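Local coordinates for aldo-keto reductase AKR2E4 (Bombyx mori, PDB 3WCZ), which reduces 3-dehydroecdysone and a few other carbonyl compounds with NADPH and may help to regulate moulting, at residues Pro17-Gly22 / Ile270-Phe275; Thr85-Asn90 / Leu118-Ile123; Glu138-Met143 / Ile155-Phe160. All coordinates share one frame; numbering follows the deposited sequence.

Interaction 1: Pro17-Gly22 / Ile270-Phe275. With NAP (NADP nicotinamide-adenine-dinucleotide phosphate), chain B.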
# COMPACT_ATOMS: atom_id res chain seq x y z
N PRO A 17 -1.73 5.13 -10.52
CA PRO A 17 -1.03 4.01 -11.16
C PRO A 17 -1.20 2.76 -10.35
O PRO A 17 -1.12 2.81 -9.12
CB PRO A 17 0.44 4.46 -11.15
CG PRO A 17 0.38 5.97 -10.97
CD PRO A 17 -0.83 6.22 -10.12
N ILE A 18 -1.40 1.62 -11.01
CA ILE A 18 -1.82 0.41 -10.34
C ILE A 18 -0.69 -0.48 -9.79
O ILE A 18 -0.95 -1.55 -9.29
CB ILE A 18 -2.80 -0.41 -11.20
CG1 ILE A 18 -2.09 -0.99 -12.40
CG2 ILE A 18 -3.97 0.49 -11.59
CD1 ILE A 18 -3.07 -1.66 -13.34
N VAL A 19 0.56 -0.03 -9.89
CA VAL A 19 1.66 -0.62 -9.13
C VAL A 19 2.32 0.50 -8.33
O VAL A 19 2.61 1.54 -8.89
CB VAL A 19 2.71 -1.29 -10.03
CG1 VAL A 19 3.81 -1.87 -9.20
CG2 VAL A 19 2.06 -2.38 -10.93
N ALA A 20 2.53 0.28 -7.04
CA ALA A 20 3.24 1.22 -6.18
C ALA A 20 4.50 0.60 -5.62
O ALA A 20 4.50 -0.57 -5.24
CB ALA A 20 2.34 1.67 -5.03
N LEU A 21 5.56 1.39 -5.56
CA LEU A 21 6.75 0.97 -4.83
C LEU A 21 6.52 1.04 -3.33
O LEU A 21 6.17 2.09 -2.81
CB LEU A 21 7.95 1.84 -5.19
CG LEU A 21 9.24 1.45 -4.44
CD1 LEU A 21 9.82 0.13 -4.97
CD2 LEU A 21 10.28 2.53 -4.52
N GLY A 22 6.72 -0.07 -2.64
CA GLY A 22 6.68 -0.04 -1.19
C GLY A 22 7.96 0.47 -0.57
O GLY A 22 9.06 0.13 -1.02
N ILE A 270 7.23 -4.26 -11.97
CA ILE A 270 6.23 -3.47 -12.71
C ILE A 270 5.97 -4.07 -14.11
O ILE A 270 5.08 -3.62 -14.81
CB ILE A 270 6.64 -1.97 -12.76
CG1 ILE A 270 5.47 -1.09 -13.18
CG2 ILE A 270 7.85 -1.78 -13.65
CD1 ILE A 270 5.68 0.35 -12.77
N ASP A 271 6.72 -5.12 -14.47
CA ASP A 271 6.58 -5.71 -15.81
C ASP A 271 5.47 -6.77 -15.81
O ASP A 271 5.74 -7.96 -15.97
CB ASP A 271 7.93 -6.28 -16.27
CG ASP A 271 7.96 -6.66 -17.74
OD1 ASP A 271 7.00 -6.34 -18.48
OD2 ASP A 271 8.96 -7.29 -18.14
N LEU A 272 4.23 -6.33 -15.66
CA LEU A 272 3.09 -7.20 -15.40
C LEU A 272 2.00 -7.10 -16.45
O LEU A 272 0.93 -7.66 -16.25
CB LEU A 272 2.48 -6.82 -14.02
CG LEU A 272 3.42 -6.69 -12.83
CD1 LEU A 272 2.62 -6.24 -11.62
CD2 LEU A 272 4.13 -7.98 -12.53
N PHE A 273 2.25 -6.38 -17.54
CA PHE A 273 1.16 -5.97 -18.44
C PHE A 273 1.26 -6.55 -19.83
O PHE A 273 0.54 -6.12 -20.73
CB PHE A 273 1.02 -4.44 -18.39
CG PHE A 273 0.84 -3.97 -16.99
CD1 PHE A 273 -0.38 -4.17 -16.35
CD2 PHE A 273 1.90 -3.44 -16.25
CE1 PHE A 273 -0.53 -3.85 -15.04
CE2 PHE A 273 1.73 -3.10 -14.92
CZ PHE A 273 0.51 -3.31 -14.33
N ASP A 274 2.07 -7.59 -19.97
CA ASP A 274 2.16 -8.33 -21.21
C ASP A 274 1.65 -9.78 -21.04
O ASP A 274 1.85 -10.61 -21.93
CB ASP A 274 3.61 -8.28 -21.74
CG ASP A 274 4.61 -8.94 -20.82
OD1 ASP A 274 4.30 -9.17 -19.64
OD2 ASP A 274 5.77 -9.20 -21.27
N PHE A 275 0.95 -10.05 -19.95
CA PHE A 275 0.33 -11.35 -19.71
C PHE A 275 -0.76 -11.18 -18.69
O PHE A 275 -0.85 -10.13 -18.05
CB PHE A 275 1.34 -12.41 -19.24
CG PHE A 275 1.70 -12.35 -17.77
CD1 PHE A 275 2.46 -11.29 -17.26
CD2 PHE A 275 1.32 -13.36 -16.91
CE1 PHE A 275 2.81 -11.26 -15.91
CE2 PHE A 275 1.70 -13.35 -15.61
CZ PHE A 275 2.44 -12.30 -15.10
PA NAP B . 6.70 -7.23 0.21
O1A NAP B . 6.68 -6.29 -0.92
O2A NAP B . 5.58 -8.08 0.55
O5B NAP B . 7.99 -8.10 0.26
C5B NAP B . 9.25 -7.54 0.13
C4B NAP B . 10.39 -8.55 0.10
O4B NAP B . 10.35 -9.28 -1.14
C3B NAP B . 11.76 -8.01 0.25
O3B NAP B . 12.48 -8.94 1.03
C2B NAP B . 12.24 -7.95 -1.12
O2B NAP B . 13.65 -7.99 -1.24
C1B NAP B . 11.60 -9.15 -1.77
N9A NAP B . 11.33 -9.06 -3.19
C8A NAP B . 10.85 -7.98 -3.83
N7A NAP B . 10.59 -8.24 -5.09
C5A NAP B . 10.93 -9.55 -5.31
C6A NAP B . 10.88 -10.38 -6.43
N6A NAP B . 10.47 -9.97 -7.70
N1A NAP B . 11.30 -11.65 -6.26
C2A NAP B . 11.72 -12.08 -5.07
N3A NAP B . 11.77 -11.32 -3.97
C4A NAP B . 11.35 -10.05 -4.09
O3 NAP B . 7.04 -6.32 1.51
PN NAP B . 6.29 -5.44 2.60
O1N NAP B . 7.24 -4.35 2.93
O2N NAP B . 5.83 -6.35 3.68
O5D NAP B . 4.98 -4.85 1.91
C5D NAP B . 5.07 -4.00 0.82
C4D NAP B . 4.71 -2.54 1.09
O4D NAP B . 3.35 -2.40 1.48
C3D NAP B . 5.45 -1.90 2.22
O3D NAP B . 6.81 -1.65 1.90
C2D NAP B . 4.64 -0.74 2.48
O2D NAP B . 4.82 0.24 1.49
C1D NAP B . 3.25 -1.33 2.42
N1N NAP B . 2.65 -1.85 3.65
C2N NAP B . 1.65 -1.18 4.25
C3N NAP B . 1.08 -1.67 5.39
C7N NAP B . -0.05 -0.90 5.96
O7N NAP B . -0.74 -0.11 5.27
N7N NAP B . -0.40 -1.20 7.23
C4N NAP B . 1.57 -2.84 6.01
C5N NAP B . 2.60 -3.54 5.37
C6N NAP B . 3.11 -3.01 4.20
P2B NAP B . 14.47 -6.87 -2.04
O1X NAP B . 15.94 -7.30 -1.82
O2X NAP B . 14.11 -6.96 -3.45
O3X NAP B . 14.15 -5.54 -1.40
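V19 and I270 are where the two backbones come nearest, with V19 CA and I270 CA 6.5 Å apart, and side chains alone bridge the gap. From P17 the first segment leaves a short N-terminal hairpin, kinks at I18 and is extended again from V19 into strand 21-22; the second is the loop that leaves helix 263-270, bent at D271 into an inverse gamma turn with a weak bond from L272 N to I270 O. V19 is the residue that reaches all three partners across the gap. Its CB sits opposite I270 CG1. With CG1 anti to the backbone N (chi1 -180°), V19 turns its other branch, CG2, to the loop. V19 CG2 lies 4.0 Å from L272 CD1. The same methyl, V19 CG2, meets F273 at the ring edge, in plane, 3.9 Å from F273 CZ. Both segments belong to an aldo-keto reductase TIM barrel, and 17-22 leads into its first strand: A20 is backbone-bonded to P256 of the last strand and G22 to P258 just after it, while L21 pairs with H51 and D53 of strand 51-53. I18 reaches F273 with its longer branch, extended at chi2 (-173°), which sets I18 CD1 3.8 Å from F273 CE1. One face of the same ring carries L272 CB, offset toward the rim, and P6 packs against it from outside the two segments. An alanine in place of F273 would probably open a gap beside P6 and leave I18 CD1 and V19 CG2 without their aromatic neighbour. At the far end of the strand G22 touches NADP, its CA 3.3 Å from ribose O2D; a side chain there would run into the neighbouring ribose hydroxyl, O3D.

Interaction 2: Thr85-Asn90 / Leu118-Ile123. With NAP (NADP nicotinamide-adenine-dinucleotide phosphate), chain B.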
# COMPACT_ATOMS: atom_id res chain seq x y z
N THR A 85 1.75 8.54 -2.14
CA THR A 85 0.85 8.10 -1.08
C THR A 85 1.59 8.09 0.24
O THR A 85 2.66 7.50 0.35
CB THR A 85 0.32 6.69 -1.37
OG1 THR A 85 -0.44 6.73 -2.56
CG2 THR A 85 -0.55 6.15 -0.26
N THR A 86 1.03 8.73 1.27
CA THR A 86 1.55 8.58 2.63
C THR A 86 0.37 8.43 3.60
O THR A 86 -0.79 8.41 3.18
CB THR A 86 2.55 9.66 3.02
OG1 THR A 86 3.26 9.16 4.16
CG2 THR A 86 1.90 11.01 3.30
N LYS A 87 0.71 8.26 4.88
CA LYS A 87 -0.25 7.77 5.87
C LYS A 87 -0.11 8.50 7.20
O LYS A 87 1.01 8.78 7.67
CB LYS A 87 -0.08 6.26 6.09
CG LYS A 87 0.12 5.44 4.83
CD LYS A 87 0.02 3.95 5.07
CE LYS A 87 0.38 3.13 3.86
NZ LYS A 87 1.83 3.06 3.61
N LEU A 88 -1.27 8.76 7.79
CA LEU A 88 -1.44 9.39 9.10
C LEU A 88 -1.27 8.33 10.17
O LEU A 88 -1.99 7.33 10.17
CB LEU A 88 -2.87 9.91 9.16
CG LEU A 88 -3.29 10.57 10.48
CD1 LEU A 88 -2.73 11.99 10.61
CD2 LEU A 88 -4.81 10.52 10.61
N TRP A 89 -0.34 8.55 11.10
CA TRP A 89 -0.09 7.57 12.14
C TRP A 89 -1.13 7.62 13.27
O TRP A 89 -1.91 8.58 13.40
CB TRP A 89 1.37 7.63 12.65
CG TRP A 89 1.69 6.49 13.57
CD1 TRP A 89 2.10 6.57 14.89
CD2 TRP A 89 1.57 5.10 13.27
NE1 TRP A 89 2.23 5.31 15.40
CE2 TRP A 89 1.91 4.39 14.44
CE3 TRP A 89 1.20 4.37 12.13
CZ2 TRP A 89 1.90 2.99 14.49
CZ3 TRP A 89 1.17 3.01 12.19
CH2 TRP A 89 1.52 2.33 13.36
N ASN A 90 -1.15 6.56 14.08
CA ASN A 90 -2.19 6.29 15.05
C ASN A 90 -2.28 7.30 16.19
O ASN A 90 -3.31 7.37 16.86
CB ASN A 90 -1.97 4.92 15.68
CG ASN A 90 -2.01 3.79 14.68
OD1 ASN A 90 -2.41 3.93 13.51
ND2 ASN A 90 -1.55 2.61 15.14
N LEU A 118 -3.78 8.46 3.62
CA LEU A 118 -4.51 7.36 4.23
C LEU A 118 -4.47 7.41 5.74
O LEU A 118 -3.40 7.67 6.32
CB LEU A 118 -3.90 6.02 3.82
CG LEU A 118 -3.85 5.75 2.31
CD1 LEU A 118 -3.16 4.41 2.07
CD2 LEU A 118 -5.21 5.74 1.69
N ILE A 119 -5.59 7.07 6.37
CA ILE A 119 -5.55 6.77 7.79
C ILE A 119 -4.87 5.39 7.91
O ILE A 119 -5.38 4.41 7.36
CB ILE A 119 -6.96 6.70 8.41
CG1 ILE A 119 -7.72 8.01 8.19
CG2 ILE A 119 -6.85 6.36 9.90
CD1 ILE A 119 -9.09 8.01 8.88
N HIS A 120 -3.75 5.30 8.61
CA HIS A 120 -2.93 4.08 8.57
C HIS A 120 -3.62 2.88 9.23
O HIS A 120 -3.55 1.77 8.72
CB HIS A 120 -1.56 4.38 9.23
CG HIS A 120 -0.45 3.46 8.81
ND1 HIS A 120 0.85 3.89 8.70
CD2 HIS A 120 -0.45 2.14 8.51
CE1 HIS A 120 1.61 2.86 8.33
NE2 HIS A 120 0.84 1.79 8.19
N PHE A 121 -4.28 3.12 10.36
CA PHE A 121 -5.11 2.13 11.04
C PHE A 121 -6.34 2.82 11.63
O PHE A 121 -6.28 4.03 11.96
CB PHE A 121 -4.39 1.45 12.22
CG PHE A 121 -3.31 0.49 11.82
CD1 PHE A 121 -2.03 0.93 11.64
CD2 PHE A 121 -3.59 -0.86 11.69
CE1 PHE A 121 -1.01 0.04 11.27
CE2 PHE A 121 -2.60 -1.77 11.30
CZ PHE A 121 -1.31 -1.31 11.10
N PRO A 122 -7.40 2.05 11.91
CA PRO A 122 -8.58 2.66 12.55
C PRO A 122 -8.39 2.86 14.05
O PRO A 122 -9.26 3.48 14.67
CB PRO A 122 -9.71 1.66 12.26
CG PRO A 122 -9.01 0.33 12.07
CD PRO A 122 -7.66 0.68 11.44
N ILE A 123 -7.33 2.34 14.62
CA ILE A 123 -6.99 2.45 16.03
C ILE A 123 -6.34 3.80 16.28
O ILE A 123 -5.54 4.29 15.48
CB ILE A 123 -5.98 1.34 16.42
CG1 ILE A 123 -6.59 -0.04 16.15
CG2 ILE A 123 -5.56 1.46 17.85
CD1 ILE A 123 -5.54 -1.15 16.11
PA NAP B . 6.70 -7.23 0.21
O1A NAP B . 6.68 -6.29 -0.92
O2A NAP B . 5.58 -8.08 0.55
O5B NAP B . 7.99 -8.10 0.26
C5B NAP B . 9.25 -7.54 0.13
C4B NAP B . 10.39 -8.55 0.10
O4B NAP B . 10.35 -9.28 -1.14
C3B NAP B . 11.76 -8.01 0.25
O3B NAP B . 12.48 -8.94 1.03
C2B NAP B . 12.24 -7.95 -1.12
O2B NAP B . 13.65 -7.99 -1.24
C1B NAP B . 11.60 -9.15 -1.77
N9A NAP B . 11.33 -9.06 -3.19
C8A NAP B . 10.85 -7.98 -3.83
N7A NAP B . 10.59 -8.24 -5.09
C5A NAP B . 10.93 -9.55 -5.31
C6A NAP B . 10.88 -10.38 -6.43
N6A NAP B . 10.47 -9.97 -7.70
N1A NAP B . 11.30 -11.65 -6.26
C2A NAP B . 11.72 -12.08 -5.07
N3A NAP B . 11.77 -11.32 -3.97
C4A NAP B . 11.35 -10.05 -4.09
O3 NAP B . 7.04 -6.32 1.51
PN NAP B . 6.29 -5.44 2.60
O1N NAP B . 7.24 -4.35 2.93
O2N NAP B . 5.83 -6.35 3.68
O5D NAP B . 4.98 -4.85 1.91
C5D NAP B . 5.07 -4.00 0.82
C4D NAP B . 4.71 -2.54 1.09
O4D NAP B . 3.35 -2.40 1.48
C3D NAP B . 5.45 -1.90 2.22
O3D NAP B . 6.81 -1.65 1.90
C2D NAP B . 4.64 -0.74 2.48
O2D NAP B . 4.82 0.24 1.49
C1D NAP B . 3.25 -1.33 2.42
N1N NAP B . 2.65 -1.85 3.65
C2N NAP B . 1.65 -1.18 4.25
C3N NAP B . 1.08 -1.67 5.39
C7N NAP B . -0.05 -0.90 5.96
O7N NAP B . -0.74 -0.11 5.27
N7N NAP B . -0.40 -1.20 7.23
C4N NAP B . 1.57 -2.84 6.01
C5N NAP B . 2.60 -3.54 5.37
C6N NAP B . 3.11 -3.01 4.20
P2B NAP B . 14.47 -6.87 -2.04
O1X NAP B . 15.94 -7.30 -1.82
O2X NAP B . 14.11 -6.96 -3.45
O3X NAP B . 14.15 -5.54 -1.40
O HOH W 1 2.10 6.40 9.37
O HOH W 2 -3.47 5.75 11.81
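K87 lies over H120 and beside L118, and its chain can be followed outward from the sheet. K87 CB is 3.6 Å from H120 ND1, and CG passes L118 CB. The next carbon, K87 CD, stands almost squarely over the imidazole, 3.6 Å from the H120 ring centroid and 5° off its normal, a CH-pi contact. K87 CE passes L118 CD1 and, in another direction, comes 3.7 Å from NADP O7N. A bend at chi4 (76°) then turns NZ to its partners outside the two segments: a salt bridge to D53 and hydrogen bonds to Y58 OH and T54 O. The opposite face of H120 takes the edge of W89, the planes at 83°, so the imidazole is held between a lysine chain and an indole. At the edge of the H120 ring, near its plane, lies NADP N7N, 3.4 Å from H120 NE2. H120 ND1 is hydrogen-bonded to a water, which donates a proton to K87 O. Beneath this, parallel strands 83-88 and 114-119 are joined by L88 N to L118 O, 2.8 Å. They belong to a beta-alpha-beta unit of the TIM barrel, and D53, Y58, K87 and H120 together match the Asp-Tyr-Lys-His tetrad of aldo-keto reductases, with Y58 the probable proton donor.

Interaction 3: Glu138-Met143 / Ile155-Phe160. With NAP (NADP nicotinamide-adenine-dinucleotide phosphate), chain B; EDO (1,2-ethanediol), chain F.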
# COMPACT_ATOMS: atom_id res chain seq x y z
N GLU A 138 -14.15 10.86 13.41
CA GLU A 138 -13.57 12.16 13.68
C GLU A 138 -12.30 12.39 12.87
O GLU A 138 -12.07 13.45 12.29
CB GLU A 138 -13.30 12.33 15.17
CG GLU A 138 -12.58 13.61 15.41
CD GLU A 138 -12.37 13.95 16.86
OE1 GLU A 138 -13.30 13.66 17.65
OE2 GLU A 138 -11.31 14.52 17.20
N THR A 139 -11.45 11.36 12.84
CA THR A 139 -10.21 11.45 12.09
C THR A 139 -10.55 11.73 10.62
O THR A 139 -9.89 12.51 9.94
CB THR A 139 -9.46 10.12 12.23
OG1 THR A 139 -9.41 9.74 13.61
CG2 THR A 139 -8.05 10.21 11.67
N TRP A 140 -11.60 11.06 10.14
CA TRP A 140 -12.01 11.20 8.74
C TRP A 140 -12.45 12.62 8.46
O TRP A 140 -12.24 13.13 7.34
CB TRP A 140 -13.10 10.18 8.39
CG TRP A 140 -13.40 10.11 6.93
CD1 TRP A 140 -14.54 10.52 6.32
CD2 TRP A 140 -12.53 9.66 5.90
NE1 TRP A 140 -14.44 10.34 4.96
CE2 TRP A 140 -13.22 9.78 4.69
CE3 TRP A 140 -11.23 9.15 5.89
CZ2 TRP A 140 -12.65 9.42 3.46
CZ3 TRP A 140 -10.67 8.81 4.68
CH2 TRP A 140 -11.37 8.94 3.50
N GLN A 141 -13.06 13.30 9.42
CA GLN A 141 -13.37 14.68 9.18
C GLN A 141 -12.11 15.53 8.99
O GLN A 141 -12.08 16.41 8.13
CB GLN A 141 -14.20 15.22 10.30
CG GLN A 141 -14.56 16.57 9.97
CD GLN A 141 -15.48 17.11 10.95
OE1 GLN A 141 -16.06 16.37 11.76
NE2 GLN A 141 -15.65 18.41 10.91
N GLY A 142 -11.04 15.23 9.72
CA GLY A 142 -9.76 15.88 9.49
C GLY A 142 -9.24 15.57 8.09
O GLY A 142 -8.62 16.41 7.46
N MET A 143 -9.43 14.32 7.63
CA MET A 143 -9.04 13.93 6.29
C MET A 143 -9.82 14.73 5.25
O MET A 143 -9.23 15.19 4.26
CB MET A 143 -9.25 12.43 6.05
CG MET A 143 -8.44 11.53 6.99
SD MET A 143 -6.63 11.59 6.81
CE MET A 143 -6.46 10.58 5.34
N ILE A 155 -8.29 11.01 -0.52
CA ILE A 155 -8.21 10.50 0.83
C ILE A 155 -8.76 9.09 0.90
O ILE A 155 -9.71 8.73 0.21
CB ILE A 155 -8.92 11.44 1.87
CG1 ILE A 155 -10.37 11.74 1.47
CG2 ILE A 155 -8.10 12.71 2.04
CD1 ILE A 155 -11.09 12.50 2.57
N GLY A 156 -8.12 8.25 1.72
CA GLY A 156 -8.59 6.89 1.94
C GLY A 156 -8.14 6.36 3.28
O GLY A 156 -7.71 7.11 4.17
N VAL A 157 -8.27 5.05 3.43
CA VAL A 157 -7.97 4.40 4.69
C VAL A 157 -7.13 3.16 4.47
O VAL A 157 -6.91 2.72 3.33
CB VAL A 157 -9.29 4.05 5.46
CG1 VAL A 157 -10.07 5.31 5.78
CG2 VAL A 157 -10.14 3.01 4.68
N SER A 158 -6.65 2.59 5.58
CA SER A 158 -5.86 1.38 5.52
C SER A 158 -6.23 0.54 6.74
O SER A 158 -6.51 1.09 7.83
CB SER A 158 -4.39 1.76 5.52
OG SER A 158 -3.52 0.64 5.38
N ASN A 159 -6.21 -0.78 6.59
CA ASN A 159 -6.49 -1.69 7.69
C ASN A 159 -7.89 -1.49 8.27
O ASN A 159 -8.11 -1.75 9.46
CB ASN A 159 -5.43 -1.58 8.78
CG ASN A 159 -4.06 -1.91 8.27
OD1 ASN A 159 -3.16 -1.06 8.14
ND2 ASN A 159 -3.87 -3.16 7.99
N PHE A 160 -8.84 -1.12 7.43
CA PHE A 160 -10.24 -1.07 7.86
C PHE A 160 -10.96 -2.36 7.47
O PHE A 160 -10.85 -2.82 6.33
CB PHE A 160 -11.01 0.11 7.25
CG PHE A 160 -10.82 1.42 7.98
CD1 PHE A 160 -9.56 1.89 8.32
CD2 PHE A 160 -11.92 2.23 8.28
CE1 PHE A 160 -9.40 3.10 8.96
CE2 PHE A 160 -11.75 3.44 8.95
CZ PHE A 160 -10.51 3.88 9.27
PA NAP B . 6.70 -7.23 0.21
O1A NAP B . 6.68 -6.29 -0.92
O2A NAP B . 5.58 -8.08 0.55
O5B NAP B . 7.99 -8.10 0.26
C5B NAP B . 9.25 -7.54 0.13
C4B NAP B . 10.39 -8.55 0.10
O4B NAP B . 10.35 -9.28 -1.14
C3B NAP B . 11.76 -8.01 0.25
O3B NAP B . 12.48 -8.94 1.03
C2B NAP B . 12.24 -7.95 -1.12
O2B NAP B . 13.65 -7.99 -1.24
C1B NAP B . 11.60 -9.15 -1.77
N9A NAP B . 11.33 -9.06 -3.19
C8A NAP B . 10.85 -7.98 -3.83
N7A NAP B . 10.59 -8.24 -5.09
C5A NAP B . 10.93 -9.55 -5.31
C6A NAP B . 10.88 -10.38 -6.43
N6A NAP B . 10.47 -9.97 -7.70
N1A NAP B . 11.30 -11.65 -6.26
C2A NAP B . 11.72 -12.08 -5.07
N3A NAP B . 11.77 -11.32 -3.97
C4A NAP B . 11.35 -10.05 -4.09
O3 NAP B . 7.04 -6.32 1.51
PN NAP B . 6.29 -5.44 2.60
O1N NAP B . 7.24 -4.35 2.93
O2N NAP B . 5.83 -6.35 3.68
O5D NAP B . 4.98 -4.85 1.91
C5D NAP B . 5.07 -4.00 0.82
C4D NAP B . 4.71 -2.54 1.09
O4D NAP B . 3.35 -2.40 1.48
C3D NAP B . 5.45 -1.90 2.22
O3D NAP B . 6.81 -1.65 1.90
C2D NAP B . 4.64 -0.74 2.48
O2D NAP B . 4.82 0.24 1.49
C1D NAP B . 3.25 -1.33 2.42
N1N NAP B . 2.65 -1.85 3.65
C2N NAP B . 1.65 -1.18 4.25
C3N NAP B . 1.08 -1.67 5.39
C7N NAP B . -0.05 -0.90 5.96
O7N NAP B . -0.74 -0.11 5.27
N7N NAP B . -0.40 -1.20 7.23
C4N NAP B . 1.57 -2.84 6.01
C5N NAP B . 2.60 -3.54 5.37
C6N NAP B . 3.11 -3.01 4.20
P2B NAP B . 14.47 -6.87 -2.04
O1X NAP B . 15.94 -7.30 -1.82
O2X NAP B . 14.11 -6.96 -3.45
O3X NAP B . 14.15 -5.54 -1.40
C1 EDO F . -8.72 -5.86 7.18
O1 EDO F . -8.11 -7.16 7.12
C2 EDO F . -8.18 -5.10 8.36
O2 EDO F . -6.74 -5.10 8.36
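W140 and I155 meet because W140 CG is anti to its backbone N (chi1 -171°), which swings the indole off helix 136-148 toward the strand, while I155 CG1 lies between its own N and carbonyl carbon (chi1 54°). I155 CD1 is thereby laid over one face of the six-membered ring, 3.9 Å from the W140 ring centroid, in a CH-pi contact. M143 CB shares that face near the rim and is 3.9 Å from I155 CD1. At the indole edge, in plane, sits G156 O, 3.5 Å from W140 CZ3; V157 CG1 comes obliquely to the same CZ3 at 3.7 Å. The segments' axes pass 9.4 Å apart at 145°, helix packed on the outside of barrel strand 152-158. W140 NE1 is satisfied elsewhere, by I174 O. Past the packing, the strand's end and the residue just after it turn polar: N159 OD1 accepts a bond from the carboxamide N7N of NADP, 2.9 Å, and S158 OG lies 2.9 Å from O7N, although Q180 O also competes for its proton. The chemistry is thus divided: I155 and V157 hold to the helix by apolar packing, while S158 and N159 present groups that probably help to orient the carboxamide.

From the N terminus, segment 17-22 enters the first barrel strand and waits nearly the whole chain for 270-275, so interaction 1 closes a loop that contains the other two. Within it, interaction 2 ties strand 83-88 to strand 114-119 across one beta-alpha-beta unit and is complete before interaction 3 opens; the latter joins helix 136-148 to strand 152-158. These two follow in series, without crossing, and touch where the neighbouring strands meet, I119 N lying 3.1 Å from G156 O, a probable hydrogen bond. Interaction 1 lies on the other side of the chain's centre, its centre about 23 Å from that of interaction 2 and 26 Å from that of interaction 3. NADP touches all three.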